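PDB 5J6C: putative reductase from Peptoclostridium difficile, which probably catalyses the FMN-dependent reduction of nitro compounds, possibly including the antibiotic metronidazole. Local coordinates for residues E80-L85 and P101-I106; C88-G93 and R146-N151; Q142-M147 and S169-I174. One frame throughout, in Å; residues are numbered along the deposited sequence.

Contact 1 of 3, residues E80-L85 and P101-I106; sequences EKLINL and PLAIVI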
loop_
_atom_site.group_PDB
_atom_site.type_symbol
_atom_site.label_atom_id
_atom_site.label_comp_id
_atom_site.label_asym_id
_atom_site.label_seq_id
_atom_site.Cartn_x
_atom_site.Cartn_y
_atom_site.Cartn_z
ATOM N N GLU A 80 -5.576 -1.489 28.220
ATOM C CA GLU A 80 -6.805 -2.270 28.217
ATOM C C GLU A 80 -7.412 -2.336 26.823
ATOM O O GLU A 80 -7.874 -3.398 26.395
ATOM C CB GLU A 80 -7.800 -1.684 29.220
ATOM C CG GLU A 80 -8.736 -2.718 29.832
ATOM C CD GLU A 80 -8.007 -3.992 30.250
ATOM O OE1 GLU A 80 -6.992 -3.895 30.984
ATOM O OE2 GLU A 80 -8.449 -5.090 29.832
ATOM N N LYS A 81 -7.413 -1.211 26.099
ATOM C CA LYS A 81 -7.868 -1.207 24.710
ATOM C C LYS A 81 -7.027 -2.139 23.852
ATOM O O LYS A 81 -7.549 -2.805 22.953
ATOM C CB LYS A 81 -7.820 0.215 24.135
ATOM C CG LYS A 81 -9.020 1.101 24.487
ATOM C CD LYS A 81 -10.249 0.686 23.677
ATOM C CE LYS A 81 -11.562 1.198 24.277
ATOM N NZ LYS A 81 -11.699 2.673 24.184
ATOM N N LEU A 82 -5.717 -2.183 24.103
ATOM C CA LEU A 82 -4.836 -3.027 23.304
ATOM C C LEU A 82 -5.127 -4.503 23.540
ATOM O O LEU A 82 -5.065 -5.314 22.606
ATOM C CB LEU A 82 -3.378 -2.700 23.632
ATOM C CG LEU A 82 -2.936 -1.353 23.066
ATOM C CD1 LEU A 82 -1.579 -0.940 23.589
ATOM C CD2 LEU A 82 -2.926 -1.391 21.533
ATOM N N ILE A 83 -5.430 -4.867 24.790
ATOM C CA ILE A 83 -5.862 -6.228 25.098
ATOM C C ILE A 83 -7.154 -6.550 24.353
ATOM O O ILE A 83 -7.263 -7.582 23.676
ATOM C CB ILE A 83 -6.029 -6.402 26.621
ATOM C CG1 ILE A 83 -4.664 -6.302 27.324
ATOM C CG2 ILE A 83 -6.737 -7.709 26.940
ATOM C CD1 ILE A 83 -4.739 -6.331 28.830
ATOM N N ASN A 84 -8.152 -5.666 24.469
ATOM C CA ASN A 84 -9.414 -5.863 23.760
ATOM C C ASN A 84 -9.179 -6.072 22.267
ATOM O O ASN A 84 -9.720 -7.002 21.667
ATOM C CB ASN A 84 -10.338 -4.670 23.994
ATOM C CG ASN A 84 -10.754 -4.529 25.452
ATOM O OD1 ASN A 84 -10.579 -5.445 26.250
ATOM N ND2 ASN A 84 -11.302 -3.376 25.799
ATOM N N LEU A 85 -8.330 -5.233 21.666
ATOM C CA LEU A 85 -8.095 -5.315 20.229
ATOM C C LEU A 85 -7.292 -6.554 19.837
ATOM O O LEU A 85 -7.424 -7.035 18.708
ATOM C CB LEU A 85 -7.397 -4.041 19.751
ATOM C CG LEU A 85 -8.307 -2.802 19.766
ATOM C CD1 LEU A 85 -7.509 -1.549 19.502
ATOM C CD2 LEU A 85 -9.474 -2.940 18.754
ATOM N N PRO A 101 3.272 -1.619 22.689
ATOM C CA PRO A 101 3.068 -0.323 23.347
ATOM C C PRO A 101 2.171 0.611 22.563
ATOM O O PRO A 101 1.652 1.578 23.140
ATOM C CB PRO A 101 4.491 0.253 23.441
ATOM C CG PRO A 101 5.165 -0.309 22.193
ATOM C CD PRO A 101 4.567 -1.688 21.981
ATOM N N LEU A 102 1.983 0.361 21.270
ATOM C CA LEU A 102 1.289 1.305 20.419
ATOM C C LEU A 102 0.605 0.544 19.292
ATOM O O LEU A 102 1.076 -0.510 18.859
ATOM C CB LEU A 102 2.266 2.340 19.859
ATOM C CG LEU A 102 1.735 3.362 18.858
ATOM C CD1 LEU A 102 0.630 4.179 19.514
ATOM C CD2 LEU A 102 2.874 4.258 18.354
ATOM N N ALA A 103 -0.525 1.079 18.841
ATOM C CA ALA A 103 -1.201 0.561 17.664
ATOM C C ALA A 103 -1.845 1.732 16.946
ATOM O O ALA A 103 -2.226 2.728 17.569
ATOM C CB ALA A 103 -2.256 -0.497 18.016
ATOM N N ILE A 104 -1.922 1.624 15.624
ATOM C CA ILE A 104 -2.700 2.541 14.802
ATOM C C ILE A 104 -3.699 1.705 14.017
ATOM O O ILE A 104 -3.302 0.869 13.197
ATOM C CB ILE A 104 -1.827 3.368 13.848
ATOM C CG1 ILE A 104 -0.770 4.160 14.619
ATOM C CG2 ILE A 104 -2.710 4.301 13.020
ATOM C CD1 ILE A 104 0.134 4.925 13.716
ATOM N N VAL A 105 -4.981 1.924 14.278
ATOM C CA VAL A 105 -6.062 1.291 13.530
ATOM C C VAL A 105 -6.367 2.175 12.329
ATOM O O VAL A 105 -6.647 3.369 12.495
ATOM C CB VAL A 105 -7.303 1.100 14.416
ATOM C CG1 VAL A 105 -8.425 0.391 13.646
ATOM C CG2 VAL A 105 -6.920 0.335 15.667
ATOM N N ILE A 106 -6.290 1.601 11.125
ATOM C CA ILE A 106 -6.582 2.314 9.880
ATOM C C ILE A 106 -8.018 2.001 9.462
ATOM O O ILE A 106 -8.347 0.857 9.120
ATOM C CB ILE A 106 -5.612 1.950 8.752
ATOM C CG1 ILE A 106 -4.181 2.386 9.063
ATOM C CG2 ILE A 106 -6.056 2.628 7.480
ATOM C CD1 ILE A 106 -3.322 1.286 9.571
#
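Leu82 meets Ala103 and Leu85 meets Val105 where helix 79-86 packs over one face of the antiparallel sheet of this nitroreductase-family fold. Across the short segments the helix axis passes 9.7 Å from the axis of strand 102-106, and the two directions differ by 59°. Ala103 and Val105, two residues apart on the strand, both point toward the helix, and Leu82 and Leu85, three residues and almost one turn apart, point back toward the strand.

Leu82 is the side chain to follow. CB leaves the helix toward the strand. CG turns beside the backbone N and anti to the carbonyl carbon (chi1 -73°), which carries the fork of the side chain outward to the strand. Leu82 CD2 rests against the methyl of Ala103, 3.7 Å from its CB. Leu82 CD1 reaches further back along the chain to the turn before the strand, 4.1 Å from Pro101 O. Beyond this, Leu82 also touches Val76 of strand 71-76.

One turn along, Leu85 CD1 faces Val105 CG2 at 4.3 Å, a looser meeting than the first. Ile158 of helix 154-162 and Leu97 pack against Leu85 as well, so helix 79-86 shares this hydrophobic layer with a second helix.

No hydrogen bond joins the two segments. The strand spends its backbone on Val76, Ile74 and its other neighbours in the sheet, and the helix bonds internally, as from Asn84 N to Glu80 O. What holds helix to sheet here is therefore the burial of aliphatic side chains, with the small Ala103 admitting Leu82 close to the strand.

Contact 2 of 3, residues C88-G93 and R146-N151; sequences CRTKGG and RMYDDN. With FMN (flavin mononucleotide), chain C.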
loop_
_atom_site.group_PDB
_atom_site.type_symbol
_atom_site.label_atom_id
_atom_site.label_comp_id
_atom_site.label_asym_id
_atom_site.label_seq_id
_atom_site.Cartn_x
_atom_site.Cartn_y
_atom_site.Cartn_z
ATOM N N CYS A 88 -9.387 -9.423 18.401
ATOM C CA CYS A 88 -10.288 -9.120 17.288
ATOM C C CYS A 88 -10.453 -10.297 16.338
ATOM O O CYS A 88 -11.446 -10.360 15.608
ATOM C CB CYS A 88 -9.797 -7.897 16.510
ATOM S SG CYS A 88 -8.274 -8.152 15.588
ATOM N N ARG A 89 -9.502 -11.218 16.325
ATOM C CA ARG A 89 -9.623 -12.477 15.604
ATOM C C ARG A 89 -9.331 -13.567 16.633
ATOM O O ARG A 89 -8.169 -13.811 16.986
ATOM C CB ARG A 89 -8.677 -12.506 14.412
ATOM C CG ARG A 89 -9.054 -11.454 13.365
ATOM C CD ARG A 89 -7.920 -11.169 12.384
ATOM N NE ARG A 89 -7.469 -12.374 11.708
ATOM C CZ ARG A 89 -6.352 -12.446 11.000
ATOM N NH1 ARG A 89 -5.573 -11.379 10.886
ATOM N NH2 ARG A 89 -6.002 -13.579 10.426
ATOM N N THR A 90 -10.404 -14.183 17.150
ATOM C CA THR A 90 -10.267 -15.138 18.247
ATOM C C THR A 90 -9.442 -16.345 17.856
ATOM O O THR A 90 -8.945 -17.051 18.739
ATOM C CB THR A 90 -11.639 -15.632 18.740
ATOM O OG1 THR A 90 -12.310 -16.336 17.678
ATOM C CG2 THR A 90 -12.476 -14.466 19.212
ATOM N N LYS A 91 -9.295 -16.614 16.561
ATOM C CA LYS A 91 -8.536 -17.774 16.128
ATOM C C LYS A 91 -7.097 -17.431 15.764
ATOM O O LYS A 91 -6.381 -18.291 15.252
ATOM C CB LYS A 91 -9.267 -18.464 14.978
ATOM C CG LYS A 91 -10.670 -18.951 15.420
ATOM C CD LYS A 91 -11.309 -19.952 14.456
ATOM C CE LYS A 91 -12.832 -20.023 14.656
ATOM N NZ LYS A 91 -13.222 -20.341 16.064
ATOM N N GLY A 92 -6.650 -16.204 16.044
ATOM C CA GLY A 92 -5.270 -15.824 15.811
ATOM C C GLY A 92 -5.117 -14.725 14.780
ATOM O O GLY A 92 -5.987 -14.552 13.919
ATOM N N GLY A 93 -4.012 -13.974 14.854
ATOM C CA GLY A 93 -3.771 -12.911 13.902
ATOM C C GLY A 93 -3.206 -11.675 14.566
ATOM O O GLY A 93 -2.270 -11.046 14.052
ATOM N N ARG A 146 -11.666 -10.649 7.546
ATOM C CA ARG A 146 -11.288 -11.524 8.645
ATOM C C ARG A 146 -12.418 -11.571 9.664
ATOM O O ARG A 146 -13.154 -10.593 9.851
ATOM C CB ARG A 146 -10.000 -11.053 9.318
ATOM C CG ARG A 146 -8.787 -11.149 8.397
ATOM C CD ARG A 146 -8.596 -12.606 7.941
ATOM N NE ARG A 146 -7.500 -12.772 6.990
ATOM C CZ ARG A 146 -7.657 -12.927 5.680
ATOM N NH1 ARG A 146 -8.875 -12.933 5.149
ATOM N NH2 ARG A 146 -6.592 -13.081 4.897
ATOM N N MET A 147 -12.548 -12.711 10.331
ATOM C CA MET A 147 -13.630 -12.909 11.284
ATOM C C MET A 147 -13.096 -12.820 12.708
ATOM O O MET A 147 -12.015 -13.341 13.013
ATOM C CB MET A 147 -14.320 -14.264 11.060
ATOM C CG MET A 147 -14.972 -14.439 9.687
ATOM S SD MET A 147 -16.293 -13.266 9.281
ATOM C CE MET A 147 -17.561 -13.806 10.449
ATOM N N TYR A 148 -13.848 -12.128 13.572
ATOM C CA TYR A 148 -13.667 -12.309 15.011
ATOM C C TYR A 148 -13.889 -13.768 15.399
ATOM O O TYR A 148 -13.084 -14.363 16.120
ATOM C CB TYR A 148 -14.614 -11.388 15.786
ATOM C CG TYR A 148 -14.751 -11.727 17.258
ATOM C CD1 TYR A 148 -15.740 -12.621 17.708
ATOM C CD2 TYR A 148 -13.901 -11.155 18.201
ATOM C CE1 TYR A 148 -15.861 -12.931 19.066
ATOM C CE2 TYR A 148 -14.026 -11.443 19.554
ATOM C CZ TYR A 148 -14.994 -12.326 19.980
ATOM O OH TYR A 148 -15.084 -12.605 21.318
ATOM N N ASP A 149 -14.979 -14.357 14.918
ATOM C CA ASP A 149 -15.251 -15.789 15.047
ATOM C C ASP A 149 -16.240 -16.148 13.946
ATOM O O ASP A 149 -16.541 -15.320 13.081
ATOM C CB ASP A 149 -15.764 -16.142 16.455
ATOM C CG ASP A 149 -17.158 -15.589 16.746
ATOM O OD1 ASP A 149 -17.782 -14.974 15.854
ATOM O OD2 ASP A 149 -17.643 -15.790 17.889
ATOM N N ASP A 150 -16.810 -17.354 14.017
ATOM C CA ASP A 150 -17.658 -17.819 12.924
ATOM C C ASP A 150 -18.872 -16.929 12.682
ATOM O O ASP A 150 -19.439 -16.970 11.589
ATOM C CB ASP A 150 -18.120 -19.254 13.179
ATOM C CG ASP A 150 -17.072 -20.275 12.800
ATOM O OD1 ASP A 150 -17.419 -21.466 12.721
ATOM O OD2 ASP A 150 -15.903 -19.890 12.566
ATOM N N ASN A 151 -19.275 -16.113 13.659
ATOM C CA ASN A 151 -20.482 -15.304 13.524
ATOM C C ASN A 151 -20.240 -13.806 13.365
ATOM O O ASN A 151 -21.128 -13.108 12.863
ATOM C CB ASN A 151 -21.399 -15.528 14.736
ATOM C CG ASN A 151 -21.682 -16.995 14.980
ATOM O OD1 ASN A 151 -22.301 -17.666 14.146
ATOM N ND2 ASN A 151 -21.231 -17.504 16.118
HETATM N N1 FMN C . 1.055 -10.765 10.369
HETATM C C2 FMN C . 0.340 -11.258 11.446
HETATM O O2 FMN C . 0.917 -11.742 12.408
HETATM N N3 FMN C . -1.037 -11.212 11.465
HETATM C C4 FMN C . -1.727 -10.688 10.391
HETATM O O4 FMN C . -2.956 -10.641 10.382
HETATM C C4A FMN C . -1.022 -10.213 9.299
HETATM N N5 FMN C . -1.729 -9.687 8.245
HETATM C C5A FMN C . -1.051 -9.172 7.173
HETATM C C6 FMN C . -1.781 -8.650 6.114
HETATM C C7 FMN C . -1.123 -8.129 5.030
HETATM C C7M FMN C . -1.909 -7.554 3.895
HETATM C C8 FMN C . 0.253 -8.137 4.996
HETATM C C8M FMN C . 0.952 -7.559 3.815
HETATM C C9 FMN C . 0.992 -8.659 6.041
HETATM C C9A FMN C . 0.332 -9.188 7.143
HETATM N N10 FMN C . 1.045 -9.724 8.205
HETATM C C10 FMN C . 0.370 -10.240 9.292
HETATM C "C1'" FMN C . 2.547 -9.741 8.178
HETATM C "C2'" FMN C . 3.081 -10.865 7.277
HETATM O "O2'" FMN C . 3.054 -12.107 7.958
HETATM C "C3'" FMN C . 4.499 -10.527 6.808
HETATM O "O3'" FMN C . 4.496 -9.236 6.246
HETATM C "C4'" FMN C . 5.019 -11.520 5.765
HETATM O "O4'" FMN C . 5.071 -12.806 6.346
HETATM C "C5'" FMN C . 6.407 -11.107 5.268
HETATM O "O5'" FMN C . 7.301 -11.168 6.358
HETATM P P FMN C . 8.070 -9.844 6.850
HETATM O O1P FMN C . 7.077 -8.707 6.964
HETATM O O2P FMN C . 8.715 -10.076 8.198
HETATM O O3P FMN C . 9.100 -9.516 5.798
HETATM O O HOH W 1 -4.516 -13.747 7.433
HETATM O O HOH W 2 -10.660 -15.384 13.961
HETATM O O HOH W 3 -16.391 -19.353 15.892
#
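Arg89 and Arg146 lie against each other beside the flavin of this nitroreductase fold, where the loop 88-93, which lines the FMN pocket, packs on the loop 146-151 behind it; the first of these makes a type I beta turn from Arg89 to Gly92. The first shell is on the flavin: FMN O4 lies at the edge of the Arg89 guanidinium, in its plane, and accepts from Arg89 NH1 (2.8 Å), and Gly93 O accepts from FMN N3 at 2.9 Å.

Behind that, the aliphatic part of Arg146 holds the guanidinium of Arg89. Arg146 CG sits over the centre of one face, 3.7 Å above the plane, while Gly92 O and Gly93 CA lie over the other. The Arg89 chain bends at chi3 (57°) to reach the flavin. The two guanidinium planes stand 70° apart; water 1 accepts from Arg146 NE and weakly from Arg89 NH2, and Arg146 NH1 is salt-bridged to Asp114 of the second subunit.

Further out, Tyr148 O ties the loops together. It accepts from both Thr90 N (2.9 Å) and Thr90 OG1 (2.6 Å), each in the carbonyl plane. Water 2 bridges Lys91 N to Met147 O, and the Tyr148 ring stacks on Tyr157 of helix 154-162. On Tyr148 itself, Thr90 CG2 makes a CH-pi contact, 3.5 Å from the ring centroid and 17° off its normal.

Contact 3 of 3, residues Q142-M147 and S169-I174; sequences QVRNRM and SVECII. With FMN (flavin mononucleotide), chain C.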
loop_
_atom_site.group_PDB
_atom_site.type_symbol
_atom_site.label_atom_id
_atom_site.label_comp_id
_atom_site.label_asym_id
_atom_site.label_seq_id
_atom_site.Cartn_x
_atom_site.Cartn_y
_atom_site.Cartn_z
ATOM N N GLN A 142 -4.357 -7.993 9.788
ATOM C CA GLN A 142 -5.436 -7.910 8.810
ATOM C C GLN A 142 -6.797 -7.925 9.504
ATOM O O GLN A 142 -7.048 -8.771 10.363
ATOM C CB GLN A 142 -5.329 -9.076 7.827
ATOM C CG GLN A 142 -6.322 -9.043 6.687
ATOM C CD GLN A 142 -6.155 -7.823 5.780
ATOM O OE1 GLN A 142 -5.055 -7.298 5.628
ATOM N NE2 GLN A 142 -7.255 -7.373 5.174
ATOM N N VAL A 143 -7.687 -7.001 9.110
ATOM C CA VAL A 143 -9.050 -6.922 9.633
ATOM C C VAL A 143 -10.091 -7.170 8.545
ATOM O O VAL A 143 -10.989 -8.011 8.705
ATOM C CB VAL A 143 -9.309 -5.568 10.334
ATOM C CG1 VAL A 143 -10.781 -5.461 10.764
ATOM C CG2 VAL A 143 -8.373 -5.425 11.541
ATOM N N ARG A 144 -10.006 -6.429 7.436
ATOM C CA ARG A 144 -10.929 -6.648 6.333
ATOM C C ARG A 144 -10.894 -8.113 5.913
ATOM O O ARG A 144 -9.824 -8.721 5.834
ATOM C CB ARG A 144 -10.573 -5.744 5.145
ATOM C CG ARG A 144 -11.653 -5.725 4.072
ATOM C CD ARG A 144 -11.218 -5.007 2.797
ATOM N NE ARG A 144 -10.180 -5.739 2.079
ATOM C CZ ARG A 144 -10.421 -6.635 1.130
ATOM N NH1 ARG A 144 -9.415 -7.253 0.524
ATOM N NH2 ARG A 144 -11.673 -6.916 0.789
ATOM N N ASN A 145 -12.079 -8.692 5.681
ATOM C CA ASN A 145 -12.224 -10.075 5.236
ATOM C C ASN A 145 -11.774 -11.075 6.290
ATOM O O ASN A 145 -11.515 -12.237 5.964
ATOM C CB ASN A 145 -11.461 -10.338 3.926
ATOM C CG ASN A 145 -12.209 -9.843 2.693
ATOM O OD1 ASN A 145 -13.329 -9.336 2.781
ATOM N ND2 ASN A 145 -11.572 -9.966 1.531
ATOM N N ARG A 146 -11.666 -10.649 7.546
ATOM C CA ARG A 146 -11.288 -11.524 8.645
ATOM C C ARG A 146 -12.418 -11.571 9.664
ATOM O O ARG A 146 -13.154 -10.593 9.851
ATOM C CB ARG A 146 -10.000 -11.053 9.318
ATOM C CG ARG A 146 -8.787 -11.149 8.397
ATOM C CD ARG A 146 -8.596 -12.606 7.941
ATOM N NE ARG A 146 -7.500 -12.772 6.990
ATOM C CZ ARG A 146 -7.657 -12.927 5.680
ATOM N NH1 ARG A 146 -8.875 -12.933 5.149
ATOM N NH2 ARG A 146 -6.592 -13.081 4.897
ATOM N N MET A 147 -12.548 -12.711 10.331
ATOM C CA MET A 147 -13.630 -12.909 11.284
ATOM C C MET A 147 -13.096 -12.820 12.708
ATOM O O MET A 147 -12.015 -13.341 13.013
ATOM C CB MET A 147 -14.320 -14.264 11.060
ATOM C CG MET A 147 -14.972 -14.439 9.687
ATOM S SD MET A 147 -16.293 -13.266 9.281
ATOM C CE MET A 147 -17.561 -13.806 10.449
ATOM N N SER A 169 -15.205 1.394 7.563
ATOM C CA SER A 169 -14.742 0.019 7.599
ATOM C C SER A 169 -13.307 -0.019 8.124
ATOM O O SER A 169 -12.519 0.893 7.863
ATOM C CB SER A 169 -14.821 -0.607 6.203
ATOM O OG SER A 169 -14.462 -1.972 6.254
ATOM N N VAL A 170 -12.961 -1.086 8.846
ATOM C CA VAL A 170 -11.630 -1.241 9.429
ATOM C C VAL A 170 -10.777 -2.069 8.486
ATOM O O VAL A 170 -11.140 -3.195 8.132
ATOM C CB VAL A 170 -11.678 -1.882 10.825
ATOM C CG1 VAL A 170 -10.268 -1.916 11.425
ATOM C CG2 VAL A 170 -12.623 -1.118 11.732
ATOM N N GLU A 171 -9.642 -1.511 8.071
ATOM C CA GLU A 171 -8.755 -2.188 7.135
ATOM C C GLU A 171 -7.786 -3.110 7.857
ATOM O O GLU A 171 -7.691 -4.299 7.535
ATOM C CB GLU A 171 -7.977 -1.160 6.300
ATOM C CG GLU A 171 -6.820 -1.765 5.513
ATOM C CD GLU A 171 -7.264 -2.867 4.561
ATOM O OE1 GLU A 171 -6.515 -3.844 4.376
ATOM O OE2 GLU A 171 -8.370 -2.765 4.001
ATOM N N CYS A 172 -7.089 -2.586 8.859
ATOM C CA CYS A 172 -6.030 -3.319 9.532
ATOM C C CYS A 172 -5.627 -2.535 10.769
ATOM O O CYS A 172 -5.947 -1.347 10.903
ATOM C CB CYS A 172 -4.819 -3.512 8.608
ATOM S SG CYS A 172 -4.044 -1.931 8.114
ATOM N N ILE A 173 -4.937 -3.217 11.675
ATOM C CA ILE A 173 -4.260 -2.588 12.804
ATOM C C ILE A 173 -2.755 -2.707 12.584
ATOM O O ILE A 173 -2.258 -3.782 12.224
ATOM C CB ILE A 173 -4.656 -3.243 14.136
ATOM C CG1 ILE A 173 -6.171 -3.454 14.207
ATOM C CG2 ILE A 173 -4.176 -2.388 15.311
ATOM C CD1 ILE A 173 -6.633 -3.885 15.559
ATOM N N ILE A 174 -2.028 -1.612 12.802
ATOM C CA ILE A 174 -0.567 -1.647 12.801
ATOM C C ILE A 174 -0.116 -1.562 14.252
ATOM O O ILE A 174 -0.330 -0.539 14.911
ATOM C CB ILE A 174 0.058 -0.516 11.972
ATOM C CG1 ILE A 174 -0.504 -0.478 10.549
ATOM C CG2 ILE A 174 1.577 -0.686 11.925
ATOM C CD1 ILE A 174 -0.092 -1.658 9.698
HETATM N N1 FMN C . 1.055 -10.765 10.369
HETATM C C2 FMN C . 0.340 -11.258 11.446
HETATM O O2 FMN C . 0.917 -11.742 12.408
HETATM N N3 FMN C . -1.037 -11.212 11.465
HETATM C C4 FMN C . -1.727 -10.688 10.391
HETATM O O4 FMN C . -2.956 -10.641 10.382
HETATM C C4A FMN C . -1.022 -10.213 9.299
HETATM N N5 FMN C . -1.729 -9.687 8.245
HETATM C C5A FMN C . -1.051 -9.172 7.173
HETATM C C6 FMN C . -1.781 -8.650 6.114
HETATM C C7 FMN C . -1.123 -8.129 5.030
HETATM C C7M FMN C . -1.909 -7.554 3.895
HETATM C C8 FMN C . 0.253 -8.137 4.996
HETATM C C8M FMN C . 0.952 -7.559 3.815
HETATM C C9 FMN C . 0.992 -8.659 6.041
HETATM C C9A FMN C . 0.332 -9.188 7.143
HETATM N N10 FMN C . 1.045 -9.724 8.205
HETATM C C10 FMN C . 0.370 -10.240 9.292
HETATM C "C1'" FMN C . 2.547 -9.741 8.178
HETATM C "C2'" FMN C . 3.081 -10.865 7.277
HETATM O "O2'" FMN C . 3.054 -12.107 7.958
HETATM C "C3'" FMN C . 4.499 -10.527 6.808
HETATM O "O3'" FMN C . 4.496 -9.236 6.246
HETATM C "C4'" FMN C . 5.019 -11.520 5.765
HETATM O "O4'" FMN C . 5.071 -12.806 6.346
HETATM C "C5'" FMN C . 6.407 -11.107 5.268
HETATM O "O5'" FMN C . 7.301 -11.168 6.358
HETATM P P FMN C . 8.070 -9.844 6.850
HETATM O O1P FMN C . 7.077 -8.707 6.964
HETATM O O2P FMN C . 8.715 -10.076 8.198
HETATM O O3P FMN C . 9.100 -9.516 5.798
#
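The FMN pocket takes in the end of strand 137-142, where the chain leaves the sheet after Gln142 and folds into a type II beta turn from Val143 to Arg146. Gln142 pairs with Cys172 of strand 168-177 as an antiparallel, non-hydrogen-bonded pair. From here Gln142 N donates to FMN O4 at 3.1 Å, and its CB lies against the flavin near N5.

Past that pair, one carbonyl takes over. Glu171 O accepts from Val143 N and from Arg144 N, both at 3.1 Å and from the same face of its plane. The bond from Arg144 N is nearly straight at the hydrogen (170°), though its donor stands well above the carbonyl plane. Val143 meanwhile spreads its methyls along the strand: CG1 anti to the backbone N (chi1 175°) packs on Val170 CG1 at 3.6 Å, and CG2 reaches Ile173 CG1 at 4.0 Å.

The Gln142 side chain bends at chi2 (62°), which brings its amide back toward the turn. Gln142 NE2 donates to Arg144 O at 3.0 Å, the acceptor lying in the amide plane, and Gln142 OE1 accepts from Trp140 NE1, so both ends of the amide are fixed. The Arg144 guanidinium is nearly coplanar with the Glu171 carboxylate, but their salt bridge is long, 4.0 Å from Arg144 NE to Glu171 OE2. The stronger partner of Arg144 is Glu118 of the second subunit, which salt-bridges its NE and also accepts from Gln142 NE2.

Two carboxylates, Glu171 and Glu118 of the second subunit, thus come close together at the dimer interface. Arg144, bridged to Glu118 and at long range to Glu171, probably eases their repulsion, and with Gln142 NE2 it ties the turn to the second subunit.

Contacts 1 and 3 belong to one sheet, through the neighbouring strands 102-109 and 168-177. Their centres are 13 Å apart, and Ile104 N probably hydrogen-bonds to Ile174 O at 2.8 Å. Contact 1 is the most distant from the cofactor, with the side chain of Leu85 about 12 Å from FMN. Contacts 2 and 3 both touch the flavin, and their centres are about 10 Å apart; they share Arg146 and Met147, so the turn after Gln142 runs straight into the loop that meets 88-93. FMN O4 receives Arg89 NH1 from contact 2 and Gln142 N from contact 3. Segment 88-93 in turn follows closely on segment 80-85 of contact 1.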